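ScaE cell-surface anchored scaffoldin protein (Ruminococcus flavefaciens, PDB 2ZF9) provides the type III cohesin module of a cell-surface scaffoldin, which probably binds dockerin modules and so attaches the cellulosome to the bacterial surface. Local coordinates at residues Ala88-Ala102 against Ala113-Trp127. Numbering follows the deposited sequence.
Sequences ATAGRAARLLELKKA and ATGSSTNNGKDGVLW
The carbonyl oxygen of A93 is gripped twice, by the backbone N of K122 at 3.0 Å, lying in the carbonyl plane, and by a water that also accepts from L96 N and donates to N120 O. This joint ties the loop between strands 89-90 and 99-106 to the loop that leads from the 99-106/109-115 beta hairpin into strand 124-132 of the cohesin module. On the hairpin, L99 and G115 form an antiparallel hydrogen-bonded pair, and E98 and L99 both face G115 in a classic beta bulge. Beyond the bulge, S116 OG donates to N120 OD1 at 2.9 Å and weakly accepts from E98 N. L97, its CG anti to the carbonyl carbon (chi1 -59°), sends CD1 to T114 CB and CD2 to within 3.4 Å of G121 N. K122 CG lies over one face of the R95 guanidinium, while K122 NZ forms a salt bridge with D62. At the other end, G91 N donates to L126 O at 2.8 Å. The neighbouring W127 indole packs between strands 89-90 and 99-102: A102 CB meets its CZ3 at 3.9 Å, and A90 CB makes a CH-pi contact over the six-membered ring, 4.2 Å from its centroid.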
ATOM      1  N   ALA A  88       2.760  -7.897   8.620  1.00 16.92           N
ATOM      2  CA  ALA A  88       2.804  -6.440   8.686  1.00 19.31           C
ATOM      3  C   ALA A  88       2.140  -6.046  10.001  1.00 19.43           C
ATOM      4  O   ALA A  88       1.423  -6.853  10.585  1.00 19.78           O
ATOM      5  CB  ALA A  88       2.052  -5.834   7.519  1.00 18.98           C
ATOM      6  N   THR A  89       2.396  -4.817  10.442  1.00 19.36           N
ATOM      7  CA  THR A  89       1.842  -4.263  11.677  1.00 20.33           C
ATOM      8  C   THR A  89       1.103  -2.956  11.375  1.00 22.39           C
ATOM      9  O   THR A  89       1.660  -2.049  10.723  1.00 19.27           O
ATOM     10  CB  THR A  89       3.020  -3.959  12.601  1.00 20.29           C
ATOM     11  OG1 THR A  89       3.582  -5.207  13.011  1.00 24.03           O
ATOM     12  CG2 THR A  89       2.560  -3.157  13.858  1.00 27.28           C
ATOM     13  N   ALA A  90      -0.141  -2.836  11.855  1.00 19.08           N
ATOM     14  CA  ALA A  90      -0.904  -1.604  11.622  1.00 19.81           C
ATOM     15  C   ALA A  90      -0.247  -0.394  12.283  1.00 23.56           C
ATOM     16  O   ALA A  90       0.280  -0.487  13.398  1.00 20.89           O
ATOM     17  CB  ALA A  90      -2.366  -1.769  12.130  1.00 20.15           C
ATOM     18  N   GLY A  91      -0.277   0.747  11.598  1.00 20.88           N
ATOM     19  CA  GLY A  91       0.327   1.973  12.139  1.00 19.74           C
ATOM     20  C   GLY A  91      -0.722   2.937  12.673  1.00 19.73           C
ATOM     21  O   GLY A  91      -1.931   2.599  12.801  1.00 19.34           O
ATOM     22  N   ARG A  92      -0.278   4.153  12.943  1.00 20.49           N
ATOM     23  CA  ARG A  92      -1.140   5.202  13.513  1.00 21.69           C
ATOM     24  C   ARG A  92      -2.356   5.556  12.694  1.00 21.22           C
ATOM     25  O   ARG A  92      -3.370   5.904  13.268  1.00 20.03           O
ATOM     26  CB  ARG A  92      -0.348   6.487  13.787  1.00 21.89           C
ATOM     27  CG  ARG A  92       0.484   6.387  15.046  1.00 33.83           C
ATOM     28  CD  ARG A  92       0.651   7.753  15.706  1.00 45.03           C
ATOM     29  NE  ARG A  92      -0.235   7.856  16.860  1.00 50.21           N
ATOM     30  CZ  ARG A  92      -1.140   8.807  17.047  1.00 46.08           C
ATOM     31  NH1 ARG A  92      -1.288   9.802  16.183  1.00 47.12           N
ATOM     32  NH2 ARG A  92      -1.881   8.766  18.132  1.00 52.67           N
ATOM     33  N   ALA A  93      -2.271   5.503  11.362  1.00 19.63           N
ATOM     34  CA  ALA A  93      -3.460   5.772  10.545  1.00 20.62           C
ATOM     35  C   ALA A  93      -4.630   4.825  10.866  1.00 16.91           C
ATOM     36  O   ALA A  93      -5.783   5.185  10.680  1.00 17.35           O
ATOM     37  CB  ALA A  93      -3.115   5.697   9.048  1.00 21.31           C
ATOM     38  N   ALA A  94      -4.322   3.593  11.279  1.00 17.64           N
ATOM     39  CA  ALA A  94      -5.352   2.586  11.566  1.00 18.28           C
ATOM     40  C   ALA A  94      -5.710   2.452  13.057  1.00 17.72           C
ATOM     41  O   ALA A  94      -6.395   1.509  13.448  1.00 18.60           O
ATOM     42  CB  ALA A  94      -4.936   1.215  10.978  1.00 17.41           C
ATOM     43  N   ARG A  95      -5.251   3.394  13.886  1.00 18.32           N
ATOM     44  CA  ARG A  95      -5.283   3.209  15.364  1.00 18.15           C
ATOM     45  C   ARG A  95      -6.691   3.103  15.912  1.00 18.64           C
ATOM     46  O   ARG A  95      -6.906   2.424  16.909  1.00 20.19           O
ATOM     47  CB  ARG A  95      -4.518   4.325  16.107  1.00 16.90           C
ATOM     48  CG  ARG A  95      -5.119   5.718  15.889  1.00 17.39           C
ATOM     49  CD  ARG A  95      -4.249   6.776  16.571  1.00 18.10           C
ATOM     50  NE  ARG A  95      -4.798   8.135  16.487  1.00 22.87           N
ATOM     51  CZ  ARG A  95      -4.635   8.954  15.453  1.00 23.90           C
ATOM     52  NH1 ARG A  95      -3.955   8.565  14.361  1.00 19.40           N
ATOM     53  NH2 ARG A  95      -5.128  10.176  15.515  1.00 22.21           N
ATOM     54  N   LEU A  96      -7.659   3.748  15.257  1.00 19.02           N
ATOM     55  CA  LEU A  96      -9.056   3.667  15.686  1.00 19.62           C
ATOM     56  C   LEU A  96      -9.871   2.626  14.925  1.00 20.98           C
ATOM     57  O   LEU A  96     -10.987   2.316  15.331  1.00 18.52           O
ATOM     58  CB  LEU A  96      -9.755   5.019  15.512  1.00 21.83           C
ATOM     59  CG  LEU A  96      -9.053   6.238  16.120  1.00 22.41           C
ATOM     60  CD1 LEU A  96      -9.921   7.470  15.847  1.00 25.97           C
ATOM     61  CD2 LEU A  96      -8.762   6.031  17.634  1.00 26.67           C
ATOM     62  N   LEU A  97      -9.346   2.093  13.811  1.00 17.99           N
ATOM     63  CA  LEU A  97     -10.124   1.096  13.047  1.00 15.85           C
ATOM     64  C   LEU A  97     -10.289  -0.165  13.870  1.00 17.51           C
ATOM     65  O   LEU A  97      -9.333  -0.633  14.469  1.00 17.92           O
ATOM     66  CB  LEU A  97      -9.473   0.807  11.681  1.00 15.51           C
ATOM     67  CG  LEU A  97      -9.342   2.048  10.793  1.00 11.70           C
ATOM     68  CD1 LEU A  97      -8.416   1.747   9.613  1.00 19.04           C
ATOM     69  CD2 LEU A  97     -10.678   2.540  10.267  1.00 18.06           C
ATOM     70  N   GLU A  98     -11.518  -0.701  13.936  1.00 17.55           N
ATOM     71  CA  GLU A  98     -11.813  -1.824  14.825  1.00 17.94           C
ATOM     72  C   GLU A  98     -11.292  -3.171  14.310  1.00 20.08           C
ATOM     73  O   GLU A  98     -10.904  -4.014  15.114  1.00 22.99           O
ATOM     74  CB  GLU A  98     -13.319  -1.884  15.085  1.00 20.36           C
ATOM     75  CG  GLU A  98     -13.776  -0.594  15.794  1.00 24.77           C
ATOM     76  CD  GLU A  98     -15.283  -0.324  15.687  1.00 30.16           C
ATOM     77  OE1 GLU A  98     -16.049  -1.197  15.226  1.00 42.34           O
ATOM     78  OE2 GLU A  98     -15.675   0.783  16.074  1.00 48.95           O
ATOM     79  N   LEU A  99     -11.247  -3.336  12.983  1.00 17.29           N
ATOM     80  CA  LEU A  99     -10.745  -4.571  12.344  1.00 19.26           C
ATOM     81  C   LEU A  99      -9.472  -4.238  11.552  1.00 21.69           C
ATOM     82  O   LEU A  99      -9.459  -3.278  10.738  1.00 19.27           O
ATOM     83  CB  LEU A  99     -11.794  -5.124  11.380  1.00 19.44           C
ATOM     84  CG  LEU A  99     -11.318  -6.221  10.390  1.00 28.88           C
ATOM     85  CD1 LEU A  99     -10.742  -7.476  11.081  1.00 32.09           C
ATOM     86  CD2 LEU A  99     -12.432  -6.632   9.398  1.00 31.42           C
ATOM     87  N   LYS A 100      -8.411  -5.001  11.786  1.00 20.70           N
ATOM     88  CA  LYS A 100      -7.160  -4.847  11.021  1.00 20.65           C
ATOM     89  C   LYS A 100      -6.556  -6.233  10.874  1.00 22.44           C
ATOM     90  O   LYS A 100      -6.364  -6.938  11.877  1.00 22.37           O
ATOM     91  CB  LYS A 100      -6.150  -3.962  11.766  1.00 21.94           C
ATOM     92  CG  LYS A 100      -6.607  -2.541  12.005  1.00 22.93           C
ATOM     93  CD  LYS A 100      -5.604  -1.694  12.766  1.00 25.93           C
ATOM     94  CE  LYS A 100      -5.703  -1.882  14.276  1.00 31.01           C
ATOM     95  NZ  LYS A 100      -6.583  -0.890  14.931  1.00 38.24           N
ATOM     96  N   LYS A 101      -6.255  -6.646   9.647  1.00 16.97           N
ATOM     97  CA  LYS A 101      -5.532  -7.920   9.492  1.00 21.62           C
ATOM     98  C   LYS A 101      -4.566  -7.903   8.311  1.00 18.20           C
ATOM     99  O   LYS A 101      -4.820  -7.225   7.291  1.00 16.37           O
ATOM    100  CB  LYS A 101      -6.508  -9.109   9.365  1.00 25.80           C
ATOM    101  CG  LYS A 101      -7.473  -8.988   8.216  1.00 29.39           C
ATOM    102  CD  LYS A 101      -8.126 -10.332   7.823  1.00 32.50           C
ATOM    103  CE  LYS A 101      -8.762 -10.197   6.411  1.00 45.47           C
ATOM    104  NZ  LYS A 101      -9.646 -11.340   6.017  1.00 57.98           N
ATOM    105  N   ALA A 102      -3.451  -8.622   8.458  1.00 17.06           N
ATOM    106  CA  ALA A 102      -2.494  -8.793   7.375  1.00 15.98           C
ATOM    107  C   ALA A 102      -2.293 -10.287   7.181  1.00 21.21           C
ATOM    108  O   ALA A 102      -2.088 -11.046   8.162  1.00 20.87           O
ATOM    109  CB  ALA A 102      -1.165  -8.113   7.739  1.00 15.71           C
ATOM    110  N   ALA A 113      -6.317  -5.698   5.259  1.00 16.52           N
ATOM    111  CA  ALA A 113      -7.750  -5.311   5.270  1.00 16.01           C
ATOM    112  C   ALA A 113      -8.053  -4.606   6.582  1.00 18.20           C
ATOM    113  O   ALA A 113      -7.445  -4.907   7.603  1.00 18.69           O
ATOM    114  CB  ALA A 113      -8.700  -6.551   5.103  1.00 16.89           C
ATOM    115  N   THR A 114      -8.922  -3.602   6.513  1.00 16.28           N
ATOM    116  CA  THR A 114      -9.368  -2.883   7.715  1.00 16.52           C
ATOM    117  C   THR A 114     -10.874  -2.706   7.602  1.00 17.60           C
ATOM    118  O   THR A 114     -11.461  -2.750   6.507  1.00 17.95           O
ATOM    119  CB  THR A 114      -8.738  -1.473   7.874  1.00 17.44           C
ATOM    120  OG1 THR A 114      -9.217  -0.607   6.829  1.00 14.25           O
ATOM    121  CG2 THR A 114      -7.179  -1.509   7.889  1.00 14.04           C
ATOM    122  N   GLY A 115     -11.491  -2.497   8.748  1.00 17.13           N
ATOM    123  CA  GLY A 115     -12.927  -2.221   8.807  1.00 16.72           C
ATOM    124  C   GLY A 115     -13.203  -1.482  10.085  1.00 17.12           C
ATOM    125  O   GLY A 115     -12.363  -1.460  10.973  1.00 18.00           O
ATOM    126  N   SER A 116     -14.400  -0.896  10.195  1.00 18.23           N
ATOM    127  CA  SER A 116     -14.803  -0.218  11.410  1.00 18.62           C
ATOM    128  C   SER A 116     -16.303   0.097  11.326  1.00 20.90           C
ATOM    129  O   SER A 116     -16.919  -0.015  10.238  1.00 22.39           O
ATOM    130  CB  SER A 116     -14.029   1.089  11.556  1.00 16.43           C
ATOM    131  OG  SER A 116     -13.924   1.419  12.924  1.00 20.26           O
ATOM    132  N   SER A 117     -16.881   0.497  12.454  1.00 21.20           N
ATOM    133  CA  SER A 117     -18.326   0.781  12.503  1.00 21.98           C
ATOM    134  C   SER A 117     -18.608   2.241  12.169  1.00 21.77           C
ATOM    135  O   SER A 117     -19.744   2.585  11.890  1.00 22.55           O
ATOM    136  CB  SER A 117     -18.911   0.428  13.882  1.00 24.33           C
ATOM    137  OG  SER A 117     -18.239   1.150  14.908  1.00 29.89           O
ATOM    138  N   THR A 118     -17.581   3.086  12.188  1.00 19.41           N
ATOM    139  CA  THR A 118     -17.692   4.502  11.781  1.00 19.99           C
ATOM    140  C   THR A 118     -16.444   4.849  10.940  1.00 21.02           C
ATOM    141  O   THR A 118     -15.487   4.085  10.915  1.00 19.19           O
ATOM    142  CB  THR A 118     -17.696   5.487  12.989  1.00 20.13           C
ATOM    143  OG1 THR A 118     -16.450   5.359  13.696  1.00 24.95           O
ATOM    144  CG2 THR A 118     -18.850   5.207  13.962  1.00 28.02           C
ATOM    145  N   ASN A 119     -16.456   6.006  10.276  1.00 18.48           N
ATOM    146  CA  ASN A 119     -15.357   6.402   9.416  1.00 18.48           C
ATOM    147  C   ASN A 119     -14.230   7.022  10.233  1.00 20.08           C
ATOM    148  O   ASN A 119     -13.969   8.227  10.158  1.00 23.50           O
ATOM    149  CB  ASN A 119     -15.838   7.354   8.307  1.00 16.92           C
ATOM    150  CG  ASN A 119     -16.805   6.687   7.371  1.00 19.83           C
ATOM    151  OD1 ASN A 119     -16.584   5.545   6.968  1.00 16.73           O
ATOM    152  ND2 ASN A 119     -17.891   7.393   7.002  1.00 16.22           N
ATOM    153  N   ASN A 120     -13.574   6.192  11.032  1.00 19.99           N
ATOM    154  CA  ASN A 120     -12.524   6.689  11.891  1.00 19.67           C
ATOM    155  C   ASN A 120     -11.102   6.299  11.469  1.00 18.22           C
ATOM    156  O   ASN A 120     -10.163   6.387  12.259  1.00 18.40           O
ATOM    157  CB  ASN A 120     -12.828   6.364  13.385  1.00 19.45           C
ATOM    158  CG  ASN A 120     -12.996   4.893  13.651  1.00 20.72           C
ATOM    159  OD1 ASN A 120     -12.811   4.063  12.754  1.00 22.18           O
ATOM    160  ND2 ASN A 120     -13.346   4.539  14.905  1.00 21.77           N
ATOM    161  N   GLY A 121     -10.918   5.947  10.198  1.00 18.64           N
ATOM    162  CA  GLY A 121      -9.561   5.933   9.656  1.00 17.33           C
ATOM    163  C   GLY A 121      -8.916   7.326   9.690  1.00 20.06           C
ATOM    164  O   GLY A 121      -9.609   8.344   9.594  1.00 21.37           O
ATOM    165  N   LYS A 122      -7.594   7.360   9.806  1.00 18.11           N
ATOM    166  CA  LYS A 122      -6.818   8.603   9.850  1.00 17.49           C
ATOM    167  C   LYS A 122      -5.738   8.616   8.759  1.00 19.88           C
ATOM    168  O   LYS A 122      -5.526   7.626   8.058  1.00 19.02           O
ATOM    169  CB  LYS A 122      -6.144   8.736  11.233  1.00 18.04           C
ATOM    170  CG  LYS A 122      -7.119   8.777  12.440  1.00 18.75           C
ATOM    171  CD  LYS A 122      -7.943  10.088  12.412  1.00 19.69           C
ATOM    172  CE  LYS A 122      -8.648  10.342  13.768  1.00 22.05           C
ATOM    173  NZ  LYS A 122      -9.490  11.588  13.661  1.00 29.16           N
ATOM    174  N   ASP A 123      -5.073   9.760   8.607  1.00 19.69           N
ATOM    175  CA  ASP A 123      -3.926   9.856   7.748  1.00 19.89           C
ATOM    176  C   ASP A 123      -2.707   9.344   8.516  1.00 19.71           C
ATOM    177  O   ASP A 123      -2.758   9.201   9.744  1.00 19.01           O
ATOM    178  CB  ASP A 123      -3.717  11.316   7.367  1.00 18.85           C
ATOM    179  CG  ASP A 123      -4.674  11.779   6.296  1.00 23.44           C
ATOM    180  OD1 ASP A 123      -5.459  10.962   5.735  1.00 20.97           O
ATOM    181  OD2 ASP A 123      -4.639  12.994   6.008  1.00 31.00           O
ATOM    182  N   GLY A 124      -1.622   9.087   7.800  1.00 18.04           N
ATOM    183  CA  GLY A 124      -0.401   8.594   8.421  1.00 20.03           C
ATOM    184  C   GLY A 124      -0.091   7.172   7.972  1.00 19.36           C
ATOM    185  O   GLY A 124      -0.616   6.696   6.948  1.00 18.41           O
ATOM    186  N   VAL A 125       0.742   6.477   8.731  1.00 19.77           N
ATOM    187  CA  VAL A 125       1.145   5.106   8.357  1.00 17.14           C
ATOM    188  C   VAL A 125       0.008   4.098   8.646  1.00 21.17           C
ATOM    189  O   VAL A 125      -0.423   3.928   9.802  1.00 18.90           O
ATOM    190  CB  VAL A 125       2.415   4.644   9.131  1.00 18.58           C
ATOM    191  CG1 VAL A 125       2.739   3.165   8.835  1.00 19.44           C
ATOM    192  CG2 VAL A 125       3.612   5.488   8.739  1.00 21.12           C
ATOM    193  N   LEU A 126      -0.459   3.419   7.598  1.00 18.01           N
ATOM    194  CA  LEU A 126      -1.481   2.408   7.754  1.00 16.87           C
ATOM    195  C   LEU A 126      -0.849   1.054   8.112  1.00 19.92           C
ATOM    196  O   LEU A 126      -1.309   0.355   9.057  1.00 18.40           O
ATOM    197  CB  LEU A 126      -2.338   2.335   6.473  1.00 17.51           C
ATOM    198  CG  LEU A 126      -3.687   1.623   6.528  1.00 22.61           C
ATOM    199  CD1 LEU A 126      -4.672   2.449   7.311  1.00 15.65           C
ATOM    200  CD2 LEU A 126      -4.235   1.303   5.090  1.00 20.45           C
ATOM    201  N   TRP A 127       0.194   0.664   7.360  1.00 16.64           N
ATOM    202  CA  TRP A 127       0.856  -0.616   7.614  1.00 16.09           C
ATOM    203  C   TRP A 127       2.345  -0.443   7.504  1.00 17.29           C
ATOM    204  O   TRP A 127       2.833   0.326   6.659  1.00 17.83           O
ATOM    205  CB  TRP A 127       0.415  -1.682   6.616  1.00 16.19           C
ATOM    206  CG  TRP A 127      -0.970  -2.071   6.768  1.00 19.77           C
ATOM    207  CD1 TRP A 127      -2.048  -1.638   6.008  1.00 15.10           C
ATOM    208  CD2 TRP A 127      -1.489  -3.011   7.713  1.00 21.42           C
ATOM    209  NE1 TRP A 127      -3.196  -2.227   6.471  1.00 18.38           N
ATOM    210  CE2 TRP A 127      -2.882  -3.079   7.507  1.00 19.23           C
ATOM    211  CE3 TRP A 127      -0.906  -3.798   8.728  1.00 14.79           C
ATOM    212  CZ2 TRP A 127      -3.721  -3.921   8.268  1.00 17.18           C
ATOM    213  CZ3 TRP A 127      -1.736  -4.629   9.483  1.00 19.29           C
ATOM    214  CH2 TRP A 127      -3.128  -4.690   9.241  1.00 18.48           C
TER
HETATM  215  O   HOH W   1      -7.728   5.077  12.689  1.00 16.02           O
HETATM  216  O   HOH W   2      -2.513   9.983  12.178  1.00 30.90           O
HETATM  217  O   HOH W   3     -16.532   3.304  15.381  1.00 39.57           O